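Local coordinates for protein MlnE (Bacillus amyloliquefaciens subsp. plantarum, PDB 5D2E) that probably reduces beta-keto groups of carrier-bound polyketide intermediates with NADPH, as a B-type ketoreductase at the start of a macrolactin synthase subunit, at residues K300-G305 with Q349-L354; L328-D333 with D341-Y346; F93-N98 with C115-S120. All coordinates share one frame; numbering follows the deposited sequence.

Contact 1 (K300-G305 with Q349-L354); sequences KLILTG and QTFGEL. With NAP (NADP nicotinamide-adenine-dinucleotide phosphate), chain B.
The ring of Phe351 is sandwiched between a lysine chain and a methyl group of its own neighbour in sequence. Over one face lies the aliphatic part of Lys300. Its CB is 4.2 Å from the ring centroid of Phe351 and 19° off the ring normal, a CH-pi contact. Lys300 CD comes closer still to the rim, at 3.5 Å from Phe351 CE1. On the opposite face Thr350 CG2 sits above the ring centre, 3.8 Å from the plane of Phe351. The lysine chain is bent at chi2 (-103°), and this bend lays CD and CE along the CD1–CE1 side of the ring. The charged end then leads away, so the lysine gives only its methylenes to Phe351. Ile302, two residues along the strand, meets the CD2–CE2 side of the ring. Its CD1 is 3.6 Å from Phe351 CE2 and approaches obliquely. The isoleucine and phenylalanine chains run past one another, pointing opposite ways. Only carbon atoms meet, and no hydrogen bond joins the two segments.

This is the Rossmann-type fold of the ketoreductase domain, where helix 337-351 packs on the parallel strands of the nucleotide-binding sheet. Phe351 is the last residue of that helix. It spans three strands, since it also touches Val275 of strand 275-279 and Glu326 and Leu328 of strand 326-329. Gly352, the first residue past the helix, has a positive phi of 90°. The chain then turns toward Leu354, whose backbone N is bonded to Glu398 OE1. Thr350 OG1 is bonded to Tyr346 O one turn back in the helix. The far end of strand 300-304 leads to the cofactor: Gly305 CA is 3.4 Å from N3A of the NADP adenine.

Contact 2 (L328-D333 with D341-Y346); sequences LYVPAD and DALIKY. With NAP (NADP nicotinamide-adenine-dinucleotide phosphate), chain B.
Val330 divides its two methyls between two residues of helix 337-351, in the Rossmann-type ketoreductase domain. CG1 of Val330 meets Leu343 CD1 at 3.8 Å. CG2 of Val330 meets Tyr346 CE2 at 3.9 Å, oblique to the ring. With CG1 anti to the backbone N (chi1 175°), each branch has its own partner. Leu343 and Tyr346 are three residues apart, so they stand on the same side of the helix. Leu328 adds to the Tyr346 end. Its CD1 lies at the ring edge, near the ring plane, 3.9 Å from Tyr346 OH. No hydrogen bond crosses between the segments.

Around this first shell, Val330 also touches Ile302, and Leu343 touches Thr304 and Ile334. The contact therefore joins the helix to strand 300-304 as well. On the outer side of the helix, Lys345 NZ and Asp341 OD2 form a salt bridge at 2.7 Å. The lysine comes from above the carboxylate plane, 41° out of it.

Past Val330 the chain runs on to the adenine of NADP. Asp333 is held there by two bonds: its backbone N is bonded to Glu339 OE1, and its OD1 to Ser335 OG. That same oxygen, Asp333 OD1, accepts a hydrogen bond from N6A of the cofactor at 2.9 Å, with an N-H...O angle of 143°.

Contact 3 (F93-N98 with C115-S120); sequences FEDCRN and CGVLRS
Phe93 and Asp95 both hold CG anti to the backbone N, and both side chains extend toward helix 108-120. Val117 answers with CG1 anti to its own backbone N (chi1 172°). This turns its two methyls to different partners, CG2 to the phenylalanine and CG1 to the aspartate.

The contact joins the short strand 94-95 to helix 108-120. It lies in the N-terminal domain, whose sequence is consistent with a Rossmann-like fold. This would be the structural subdomain found beside the catalytic one in ketoreductases of this type. Strand 94-95 pairs antiparallel with strand 100-103, and the helix follows that hairpin.

Val117 CG2 comes to the ring of Phe93 at its edge, near the ring plane, 3.9 Å from CZ. The valine therefore touches the rim and lies over neither face. Phe93 also packs on Asp110, Ala113 and Leu114, earlier residues of the same helix. Val117 CG1 lies 3.8 Å from Asp95 OD2. This is a van der Waals touch between a methyl and a carboxylate oxygen. Phe101 of strand 100-103 touches both Asp95 and Val117.

One oxygen of the Asp95 carboxylate is tied to its own chain. This OD1 accepts from the backbone N of Arg97 at 2.9 Å with an angle of 153°, an Asx turn. The bond limits rotation of the carboxylate, while OD2 has a weak hydrogen bond to Gln121 NE2. A classic beta bulge sets Cys96 and Arg97 opposite Arg100.

In the last turn of the helix Gly116 O takes two donors from one residue. They are Ser120 N at 3.0 Å and Ser120 OG, also 3.0 Å from Gly116 O and tilted 40° out of the carbonyl plane.

How the contacts relate
Contact 3 comes first along the chain, in the N-terminal half, and contacts 1 and 2 follow in the ketoreductase half. Contacts 1 and 2 have centres 8 Å apart and share helix 337-351. Strands 300-304 and 326-329 are parallel neighbours, and Leu303 N to Leu328 O at 2.9 Å is a probable hydrogen bond between them. In sequence, contact 2 lies between the two segments of contact 1. Together they place one helix over the strands whose ends reach NADP. Contact 3 is about 40 Å from contact 1 and 33 Å from contact 2 by nearest atoms. It belongs to the other, N-terminal domain, away from the cofactor.

Contact 1 (K300-G305 with Q349-L354)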
loop_
_atom_site.group_PDB
_atom_site.type_symbol
_atom_site.label_atom_id
_atom_site.label_comp_id
_atom_site.label_asym_id
_atom_site.label_seq_id
_atom_site.Cartn_x
_atom_site.Cartn_y
_atom_site.Cartn_z
ATOM N N LYS A 300 -25.409 -16.199 -2.623
ATOM C CA LYS A 300 -24.966 -16.677 -1.332
ATOM C C LYS A 300 -23.811 -15.803 -0.814
ATOM O O LYS A 300 -22.803 -15.656 -1.515
ATOM C CB LYS A 300 -24.432 -18.095 -1.446
ATOM C CG LYS A 300 -25.352 -18.943 -2.339
ATOM C CD LYS A 300 -26.228 -19.845 -1.528
ATOM C CE LYS A 300 -26.490 -21.125 -2.336
ATOM N NZ LYS A 300 -27.255 -20.709 -3.536
ATOM N N LEU A 301 -23.975 -15.204 0.374
ATOM C CA LEU A 301 -22.953 -14.310 0.928
ATOM C C LEU A 301 -22.352 -14.870 2.189
ATOM O O LEU A 301 -23.093 -15.306 3.085
ATOM C CB LEU A 301 -23.612 -12.995 1.251
ATOM C CG LEU A 301 -24.091 -12.223 0.054
ATOM C CD1 LEU A 301 -24.922 -10.994 0.396
ATOM C CD2 LEU A 301 -22.939 -11.831 -0.804
ATOM N N ILE A 302 -21.026 -14.836 2.320
ATOM C CA ILE A 302 -20.374 -15.169 3.607
ATOM C C ILE A 302 -19.675 -13.931 4.107
ATOM O O ILE A 302 -18.900 -13.341 3.365
ATOM C CB ILE A 302 -19.372 -16.262 3.432
ATOM C CG1 ILE A 302 -20.052 -17.514 2.891
ATOM C CG2 ILE A 302 -18.631 -16.537 4.747
ATOM C CD1 ILE A 302 -20.120 -17.585 1.385
ATOM N N LEU A 303 -20.100 -13.421 5.265
ATOM C CA LEU A 303 -19.522 -12.192 5.877
ATOM C C LEU A 303 -18.592 -12.705 6.931
ATOM O O LEU A 303 -18.966 -13.648 7.674
ATOM C CB LEU A 303 -20.614 -11.377 6.565
ATOM C CG LEU A 303 -21.877 -10.969 5.782
ATOM C CD1 LEU A 303 -22.775 -9.982 6.508
ATOM C CD2 LEU A 303 -21.502 -10.404 4.419
ATOM N N THR A 304 -17.356 -12.162 6.969
ATOM C CA THR A 304 -16.360 -12.608 7.913
ATOM C C THR A 304 -15.791 -11.421 8.644
ATOM O O THR A 304 -15.593 -10.345 8.079
ATOM C CB THR A 304 -15.258 -13.482 7.254
ATOM O OG1 THR A 304 -15.875 -14.600 6.624
ATOM C CG2 THR A 304 -14.402 -14.040 8.259
ATOM N N GLY A 305 -15.656 -11.596 9.952
ATOM C CA GLY A 305 -14.904 -10.665 10.835
ATOM C C GLY A 305 -14.356 -11.512 11.979
ATOM O O GLY A 305 -14.647 -12.705 12.097
ATOM N N GLN A 349 -16.900 -26.637 0.788
ATOM C CA GLN A 349 -17.726 -27.719 1.331
ATOM C C GLN A 349 -19.177 -27.316 1.522
ATOM O O GLN A 349 -20.060 -28.086 1.240
ATOM C CB GLN A 349 -17.139 -28.212 2.659
ATOM C CG GLN A 349 -18.098 -28.987 3.551
ATOM C CD GLN A 349 -17.456 -30.207 4.189
ATOM O OE1 GLN A 349 -17.350 -30.301 5.412
ATOM N NE2 GLN A 349 -17.020 -31.156 3.351
ATOM N N THR A 350 -19.440 -26.108 1.965
ATOM C CA THR A 350 -20.817 -25.650 2.189
ATOM C C THR A 350 -21.569 -25.244 0.910
ATOM O O THR A 350 -22.768 -25.513 0.781
ATOM C CB THR A 350 -20.807 -24.529 3.219
ATOM O OG1 THR A 350 -20.186 -25.049 4.421
ATOM C CG2 THR A 350 -22.181 -24.006 3.499
ATOM N N PHE A 351 -20.906 -24.585 -0.039
ATOM C CA PHE A 351 -21.620 -24.064 -1.185
ATOM C C PHE A 351 -21.078 -24.619 -2.484
ATOM O O PHE A 351 -21.597 -24.250 -3.528
ATOM C CB PHE A 351 -21.588 -22.519 -1.244
ATOM C CG PHE A 351 -22.291 -21.850 -0.109
ATOM C CD1 PHE A 351 -23.673 -21.834 -0.031
ATOM C CD2 PHE A 351 -21.579 -21.182 0.870
ATOM C CE1 PHE A 351 -24.319 -21.201 1.021
ATOM C CE2 PHE A 351 -22.222 -20.521 1.910
ATOM C CZ PHE A 351 -23.596 -20.539 1.996
ATOM N N GLY A 352 -20.058 -25.489 -2.422
ATOM C CA GLY A 352 -19.486 -26.102 -3.635
ATOM C C GLY A 352 -18.337 -25.308 -4.237
ATOM O O GLY A 352 -17.386 -25.889 -4.752
ATOM N N GLU A 353 -18.432 -23.979 -4.204
ATOM C CA GLU A 353 -17.346 -23.122 -4.742
ATOM C C GLU A 353 -17.458 -21.663 -4.302
ATOM O O GLU A 353 -18.462 -21.251 -3.711
ATOM C CB GLU A 353 -17.353 -23.141 -6.280
ATOM C CG GLU A 353 -18.584 -22.504 -6.897
ATOM C CD GLU A 353 -18.578 -22.709 -8.394
ATOM O OE1 GLU A 353 -17.993 -23.737 -8.842
ATOM O OE2 GLU A 353 -19.150 -21.853 -9.109
ATOM N N LEU A 354 -16.408 -20.901 -4.629
ATOM C CA LEU A 354 -16.345 -19.445 -4.353
ATOM C C LEU A 354 -16.173 -18.729 -5.665
ATOM O O LEU A 354 -15.310 -19.047 -6.437
ATOM C CB LEU A 354 -15.180 -19.129 -3.409
ATOM C CG LEU A 354 -14.978 -17.678 -2.992
ATOM C CD1 LEU A 354 -16.178 -17.066 -2.282
ATOM C CD2 LEU A 354 -13.779 -17.655 -2.073
HETATM P PA NAP B . -15.025 -1.037 9.724
HETATM O O1A NAP B . -16.549 -0.789 9.879
HETATM O O2A NAP B . -14.080 -1.114 10.910
HETATM O O5B NAP B . -14.975 -2.482 9.020
HETATM C C5B NAP B . -13.731 -3.163 8.922
HETATM C C4B NAP B . -14.045 -4.554 9.415
HETATM O O4B NAP B . -12.826 -5.326 9.345
HETATM C C3B NAP B . -14.508 -4.635 10.895
HETATM O O3B NAP B . -15.876 -5.047 10.972
HETATM C C2B NAP B . -13.611 -5.720 11.515
HETATM O O2B NAP B . -14.354 -6.600 12.310
HETATM C C1B NAP B . -12.974 -6.381 10.269
HETATM N N9A NAP B . -11.643 -6.930 10.493
HETATM C C8A NAP B . -10.521 -6.276 10.983
HETATM N N7A NAP B . -9.458 -7.145 11.108
HETATM C C5A NAP B . -9.876 -8.332 10.625
HETATM C C6A NAP B . -9.295 -9.646 10.466
HETATM N N6A NAP B . -7.975 -9.804 10.814
HETATM N N1A NAP B . -10.115 -10.690 9.998
HETATM C C2A NAP B . -11.400 -10.458 9.671
HETATM N N3A NAP B . -12.009 -9.246 9.798
HETATM C C4A NAP B . -11.326 -8.193 10.258
HETATM O O3 NAP B . -14.380 0.013 8.656
HETATM P PN NAP B . -15.051 0.529 7.272
HETATM O O1N NAP B . -15.267 2.031 7.338
HETATM O O2N NAP B . -16.079 -0.509 6.905
HETATM O O5D NAP B . -13.905 0.352 6.145
HETATM C C5D NAP B . -13.798 -0.978 5.560
HETATM C C4D NAP B . -12.589 -1.097 4.622
HETATM O O4D NAP B . -12.545 -0.047 3.667
HETATM C C3D NAP B . -11.297 -0.988 5.443
HETATM O O3D NAP B . -10.386 -1.974 4.993
HETATM C C2D NAP B . -10.799 0.426 5.204
HETATM O O2D NAP B . -9.357 0.541 5.364
HETATM C C1D NAP B . -11.342 0.769 3.787
HETATM N N1N NAP B . -11.557 2.234 3.667
HETATM C C2N NAP B . -12.619 2.858 4.296
HETATM C C3N NAP B . -12.869 4.241 4.229
HETATM C C7N NAP B . -14.083 4.908 4.934
HETATM O O7N NAP B . -14.229 6.133 4.905
HETATM N N7N NAP B . -15.030 4.208 5.575
HETATM C C4N NAP B . -11.954 5.017 3.503
HETATM C C5N NAP B . -10.854 4.391 2.902
HETATM C C6N NAP B . -10.681 2.996 2.973
HETATM P P2B NAP B . -13.723 -7.490 13.540
HETATM O O1X NAP B . -13.094 -6.551 14.559
HETATM O O2X NAP B . -14.930 -8.320 14.085
HETATM O O3X NAP B . -12.674 -8.360 12.906
#

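Contact 2 (L328-D333 with D341-Y346)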
loop_
_atom_site.group_PDB
_atom_site.type_symbol
_atom_site.label_atom_id
_atom_site.label_comp_id
_atom_site.label_asym_id
_atom_site.label_seq_id
_atom_site.Cartn_x
_atom_site.Cartn_y
_atom_site.Cartn_z
ATOM N N LEU A 328 -24.327 -16.142 5.609
ATOM C CA LEU A 328 -23.760 -16.640 6.817
ATOM C C LEU A 328 -22.790 -15.592 7.370
ATOM O O LEU A 328 -22.254 -14.749 6.609
ATOM C CB LEU A 328 -22.984 -17.906 6.554
ATOM C CG LEU A 328 -23.835 -19.016 5.949
ATOM C CD1 LEU A 328 -22.919 -20.210 5.799
ATOM C CD2 LEU A 328 -24.985 -19.318 6.896
ATOM N N TYR A 329 -22.633 -15.595 8.689
ATOM C CA TYR A 329 -21.548 -14.879 9.355
ATOM C C TYR A 329 -20.615 -15.914 9.907
ATOM O O TYR A 329 -20.957 -16.667 10.779
ATOM C CB TYR A 329 -22.016 -13.958 10.465
ATOM C CG TYR A 329 -20.870 -13.249 11.153
ATOM C CD1 TYR A 329 -20.189 -12.200 10.507
ATOM C CD2 TYR A 329 -20.428 -13.639 12.423
ATOM C CE1 TYR A 329 -19.083 -11.569 11.126
ATOM C CE2 TYR A 329 -19.331 -13.001 13.039
ATOM C CZ TYR A 329 -18.676 -11.945 12.395
ATOM O OH TYR A 329 -17.580 -11.298 12.949
ATOM N N VAL A 330 -19.370 -15.872 9.470
ATOM C CA VAL A 330 -18.418 -16.860 9.872
ATOM C C VAL A 330 -17.218 -16.130 10.446
ATOM O O VAL A 330 -16.468 -15.479 9.683
ATOM C CB VAL A 330 -18.028 -17.701 8.627
ATOM C CG1 VAL A 330 -16.937 -18.684 8.957
ATOM C CG2 VAL A 330 -19.264 -18.409 8.033
ATOM N N PRO A 331 -17.032 -16.205 11.789
ATOM C CA PRO A 331 -15.895 -15.577 12.471
ATOM C C PRO A 331 -14.559 -16.169 12.009
ATOM O O PRO A 331 -14.422 -17.370 11.901
ATOM C CB PRO A 331 -16.115 -15.890 13.950
ATOM C CG PRO A 331 -17.496 -16.359 14.064
ATOM C CD PRO A 331 -17.936 -16.877 12.748
ATOM N N ALA A 332 -13.586 -15.299 11.731
ATOM C CA ALA A 332 -12.250 -15.742 11.358
ATOM C C ALA A 332 -11.322 -14.546 11.388
ATOM O O ALA A 332 -11.739 -13.406 11.113
ATOM C CB ALA A 332 -12.226 -16.393 9.992
ATOM N N ASP A 333 -10.087 -14.796 11.769
ATOM C CA ASP A 333 -9.061 -13.770 11.721
ATOM C C ASP A 333 -8.283 -14.048 10.414
ATOM O O ASP A 333 -7.468 -14.944 10.341
ATOM C CB ASP A 333 -8.180 -13.826 12.949
ATOM C CG ASP A 333 -7.106 -12.799 12.929
ATOM O OD1 ASP A 333 -6.861 -12.242 11.829
ATOM O OD2 ASP A 333 -6.470 -12.589 13.990
ATOM N N ASP A 341 -7.404 -20.426 5.406
ATOM C CA ASP A 341 -7.505 -21.659 4.664
ATOM C C ASP A 341 -8.776 -22.440 5.066
ATOM O O ASP A 341 -9.545 -22.895 4.192
ATOM C CB ASP A 341 -6.269 -22.512 4.895
ATOM C CG ASP A 341 -6.109 -23.620 3.820
ATOM O OD1 ASP A 341 -6.435 -23.399 2.609
ATOM O OD2 ASP A 341 -5.630 -24.710 4.197
ATOM N N ALA A 342 -8.987 -22.577 6.371
ATOM C CA ALA A 342 -10.185 -23.233 6.911
ATOM C C ALA A 342 -11.418 -22.557 6.421
ATOM O O ALA A 342 -12.388 -23.215 6.129
ATOM C CB ALA A 342 -10.163 -23.217 8.440
ATOM N N LEU A 343 -11.405 -21.218 6.329
ATOM C CA LEU A 343 -12.539 -20.457 5.862
ATOM C C LEU A 343 -12.926 -20.811 4.386
ATOM O O LEU A 343 -14.100 -21.053 4.070
ATOM C CB LEU A 343 -12.299 -18.959 6.051
ATOM C CG LEU A 343 -13.308 -18.010 5.393
ATOM C CD1 LEU A 343 -14.698 -18.143 5.970
ATOM C CD2 LEU A 343 -12.828 -16.552 5.371
ATOM N N ILE A 344 -11.949 -20.802 3.482
ATOM C CA ILE A 344 -12.205 -21.102 2.068
ATOM C C ILE A 344 -12.677 -22.571 1.934
ATOM O O ILE A 344 -13.672 -22.839 1.245
ATOM C CB ILE A 344 -10.975 -20.832 1.176
ATOM C CG1 ILE A 344 -10.513 -19.349 1.262
ATOM C CG2 ILE A 344 -11.234 -21.282 -0.241
ATOM C CD1 ILE A 344 -11.532 -18.272 1.121
ATOM N N LYS A 345 -12.039 -23.473 2.644
ATOM C CA LYS A 345 -12.489 -24.883 2.686
ATOM C C LYS A 345 -13.943 -25.057 3.110
ATOM O O LYS A 345 -14.688 -25.836 2.500
ATOM C CB LYS A 345 -11.577 -25.691 3.583
ATOM C CG LYS A 345 -10.315 -26.043 2.848
ATOM C CD LYS A 345 -9.219 -26.549 3.757
ATOM C CE LYS A 345 -8.085 -26.971 2.842
ATOM N NZ LYS A 345 -6.807 -27.084 3.570
ATOM N N TYR A 346 -14.357 -24.298 4.108
ATOM C CA TYR A 346 -15.711 -24.375 4.609
ATOM C C TYR A 346 -16.685 -23.835 3.609
ATOM O O TYR A 346 -17.809 -24.377 3.467
ATOM C CB TYR A 346 -15.816 -23.672 5.934
ATOM C CG TYR A 346 -17.225 -23.475 6.438
ATOM C CD1 TYR A 346 -17.879 -24.485 7.129
ATOM C CD2 TYR A 346 -17.915 -22.282 6.203
ATOM C CE1 TYR A 346 -19.178 -24.302 7.591
ATOM C CE2 TYR A 346 -19.216 -22.092 6.661
ATOM C CZ TYR A 346 -19.835 -23.119 7.357
ATOM O OH TYR A 346 -21.120 -22.976 7.818
HETATM P PA NAP B . -15.025 -1.037 9.724
HETATM O O1A NAP B . -16.549 -0.789 9.879
HETATM O O2A NAP B . -14.080 -1.114 10.910
HETATM O O5B NAP B . -14.975 -2.482 9.020
HETATM C C5B NAP B . -13.731 -3.163 8.922
HETATM C C4B NAP B . -14.045 -4.554 9.415
HETATM O O4B NAP B . -12.826 -5.326 9.345
HETATM C C3B NAP B . -14.508 -4.635 10.895
HETATM O O3B NAP B . -15.876 -5.047 10.972
HETATM C C2B NAP B . -13.611 -5.720 11.515
HETATM O O2B NAP B . -14.354 -6.600 12.310
HETATM C C1B NAP B . -12.974 -6.381 10.269
HETATM N N9A NAP B . -11.643 -6.930 10.493
HETATM C C8A NAP B . -10.521 -6.276 10.983
HETATM N N7A NAP B . -9.458 -7.145 11.108
HETATM C C5A NAP B . -9.876 -8.332 10.625
HETATM C C6A NAP B . -9.295 -9.646 10.466
HETATM N N6A NAP B . -7.975 -9.804 10.814
HETATM N N1A NAP B . -10.115 -10.690 9.998
HETATM C C2A NAP B . -11.400 -10.458 9.671
HETATM N N3A NAP B . -12.009 -9.246 9.798
HETATM C C4A NAP B . -11.326 -8.193 10.258
HETATM O O3 NAP B . -14.380 0.013 8.656
HETATM P PN NAP B . -15.051 0.529 7.272
HETATM O O1N NAP B . -15.267 2.031 7.338
HETATM O O2N NAP B . -16.079 -0.509 6.905
HETATM O O5D NAP B . -13.905 0.352 6.145
HETATM C C5D NAP B . -13.798 -0.978 5.560
HETATM C C4D NAP B . -12.589 -1.097 4.622
HETATM O O4D NAP B . -12.545 -0.047 3.667
HETATM C C3D NAP B . -11.297 -0.988 5.443
HETATM O O3D NAP B . -10.386 -1.974 4.993
HETATM C C2D NAP B . -10.799 0.426 5.204
HETATM O O2D NAP B . -9.357 0.541 5.364
HETATM C C1D NAP B . -11.342 0.769 3.787
HETATM N N1N NAP B . -11.557 2.234 3.667
HETATM C C2N NAP B . -12.619 2.858 4.296
HETATM C C3N NAP B . -12.869 4.241 4.229
HETATM C C7N NAP B . -14.083 4.908 4.934
HETATM O O7N NAP B . -14.229 6.133 4.905
HETATM N N7N NAP B . -15.030 4.208 5.575
HETATM C C4N NAP B . -11.954 5.017 3.503
HETATM C C5N NAP B . -10.854 4.391 2.902
HETATM C C6N NAP B . -10.681 2.996 2.973
HETATM P P2B NAP B . -13.723 -7.490 13.540
HETATM O O1X NAP B . -13.094 -6.551 14.559
HETATM O O2X NAP B . -14.930 -8.320 14.085
HETATM O O3X NAP B . -12.674 -8.360 12.906
#

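Contact 3 (F93-N98 with C115-S120)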
loop_
_atom_site.group_PDB
_atom_site.type_symbol
_atom_site.label_atom_id
_atom_site.label_comp_id
_atom_site.label_asym_id
_atom_site.label_seq_id
_atom_site.Cartn_x
_atom_site.Cartn_y
_atom_site.Cartn_z
ATOM N N PHE A 93 25.420 -4.633 17.941
ATOM C CA PHE A 93 25.916 -3.321 17.600
ATOM C C PHE A 93 27.392 -3.273 17.898
ATOM O O PHE A 93 27.821 -3.650 18.981
ATOM C CB PHE A 93 25.251 -2.240 18.410
ATOM C CG PHE A 93 25.850 -0.882 18.202
ATOM C CD1 PHE A 93 25.551 -0.158 17.078
ATOM C CD2 PHE A 93 26.756 -0.372 19.085
ATOM C CE1 PHE A 93 26.108 1.082 16.869
ATOM C CE2 PHE A 93 27.322 0.883 18.908
ATOM C CZ PHE A 93 27.001 1.612 17.783
ATOM N N GLU A 94 28.155 -2.796 16.951
ATOM C CA GLU A 94 29.606 -2.634 17.148
ATOM C C GLU A 94 30.118 -1.481 16.317
ATOM O O GLU A 94 29.843 -1.418 15.142
ATOM C CB GLU A 94 30.399 -3.902 16.743
ATOM C CG GLU A 94 31.863 -3.801 17.161
ATOM C CD GLU A 94 32.668 -5.071 16.875
ATOM O OE1 GLU A 94 32.055 -6.117 16.624
ATOM O OE2 GLU A 94 33.911 -5.006 16.830
ATOM N N ASP A 95 30.876 -0.593 16.935
ATOM C CA ASP A 95 31.657 0.378 16.205
ATOM C C ASP A 95 32.889 -0.388 15.656
ATOM O O ASP A 95 33.773 -0.774 16.425
ATOM C CB ASP A 95 32.065 1.503 17.139
ATOM C CG ASP A 95 32.902 2.534 16.512
ATOM O OD1 ASP A 95 33.437 2.319 15.425
ATOM O OD2 ASP A 95 32.979 3.677 17.093
ATOM N N CYS A 96 32.932 -0.619 14.353
ATOM C CA CYS A 96 34.043 -1.339 13.750
ATOM C C CYS A 96 35.169 -0.431 13.229
ATOM O O CYS A 96 35.981 -0.850 12.394
ATOM C CB CYS A 96 33.492 -2.262 12.629
ATOM S SG CYS A 96 32.339 -3.447 13.270
ATOM N N ARG A 97 35.195 0.812 13.729
ATOM C CA ARG A 97 36.192 1.859 13.463
ATOM C C ARG A 97 36.068 2.532 12.157
ATOM O O ARG A 97 35.718 1.922 11.147
ATOM C CB ARG A 97 37.663 1.348 13.604
ATOM C CG ARG A 97 37.918 0.465 14.829
ATOM C CD ARG A 97 39.403 0.121 14.859
ATOM N NE ARG A 97 39.671 -1.016 15.714
ATOM C CZ ARG A 97 40.887 -1.563 15.829
ATOM N NH1 ARG A 97 41.919 -1.065 15.155
ATOM N NH2 ARG A 97 41.036 -2.602 16.614
ATOM N N ASN A 98 36.506 3.790 12.161
ATOM C CA ASN A 98 36.705 4.545 10.964
ATOM C C ASN A 98 35.462 4.527 10.064
ATOM O O ASN A 98 35.561 4.418 8.863
ATOM C CB ASN A 98 37.910 4.071 10.204
ATOM C CG ASN A 98 39.196 4.244 11.045
ATOM O OD1 ASN A 98 39.406 5.290 11.699
ATOM N ND2 ASN A 98 39.917 3.164 11.194
ATOM N N CYS A 115 23.038 6.283 16.940
ATOM C CA CYS A 115 22.869 7.717 17.114
ATOM C C CYS A 115 23.804 8.282 18.227
ATOM O O CYS A 115 24.416 9.297 18.055
ATOM C CB CYS A 115 21.429 8.069 17.468
ATOM S SG CYS A 115 20.222 7.640 16.231
ATOM N N GLY A 116 23.875 7.589 19.340
ATOM C CA GLY A 116 24.707 8.006 20.477
ATOM C C GLY A 116 26.151 8.078 20.089
ATOM O O GLY A 116 26.826 9.088 20.303
ATOM N N VAL A 117 26.630 7.047 19.412
ATOM C CA VAL A 117 28.015 7.063 19.019
ATOM C C VAL A 117 28.351 8.149 18.014
ATOM O O VAL A 117 29.359 8.858 18.155
ATOM C CB VAL A 117 28.470 5.659 18.531
ATOM C CG1 VAL A 117 29.867 5.745 17.952
ATOM C CG2 VAL A 117 28.457 4.670 19.685
ATOM N N LEU A 118 27.505 8.311 16.976
ATOM C CA LEU A 118 27.764 9.338 15.981
ATOM C C LEU A 118 27.767 10.746 16.601
ATOM O O LEU A 118 28.576 11.572 16.239
ATOM C CB LEU A 118 26.765 9.258 14.847
ATOM C CG LEU A 118 26.908 7.969 14.000
ATOM C CD1 LEU A 118 25.774 7.977 12.979
ATOM C CD2 LEU A 118 28.243 7.835 13.309
ATOM N N ARG A 119 26.867 10.975 17.547
ATOM C CA ARG A 119 26.809 12.259 18.215
ATOM C C ARG A 119 28.098 12.485 19.008
ATOM O O ARG A 119 28.723 13.560 18.911
ATOM C CB ARG A 119 25.564 12.355 19.069
ATOM C CG ARG A 119 24.304 12.598 18.195
ATOM C CD ARG A 119 23.103 13.014 18.995
ATOM N NE ARG A 119 23.293 14.237 19.797
ATOM C CZ ARG A 119 22.408 14.683 20.684
ATOM N NH1 ARG A 119 21.285 14.014 20.885
ATOM N NH2 ARG A 119 22.665 15.752 21.423
ATOM N N SER A 120 28.554 11.443 19.666
ATOM C CA SER A 120 29.799 11.530 20.407
ATOM C C SER A 120 31.003 11.806 19.517
ATOM O O SER A 120 32.002 12.369 19.994
ATOM C CB SER A 120 30.040 10.243 21.215
ATOM O OG SER A 120 28.998 9.985 22.176
#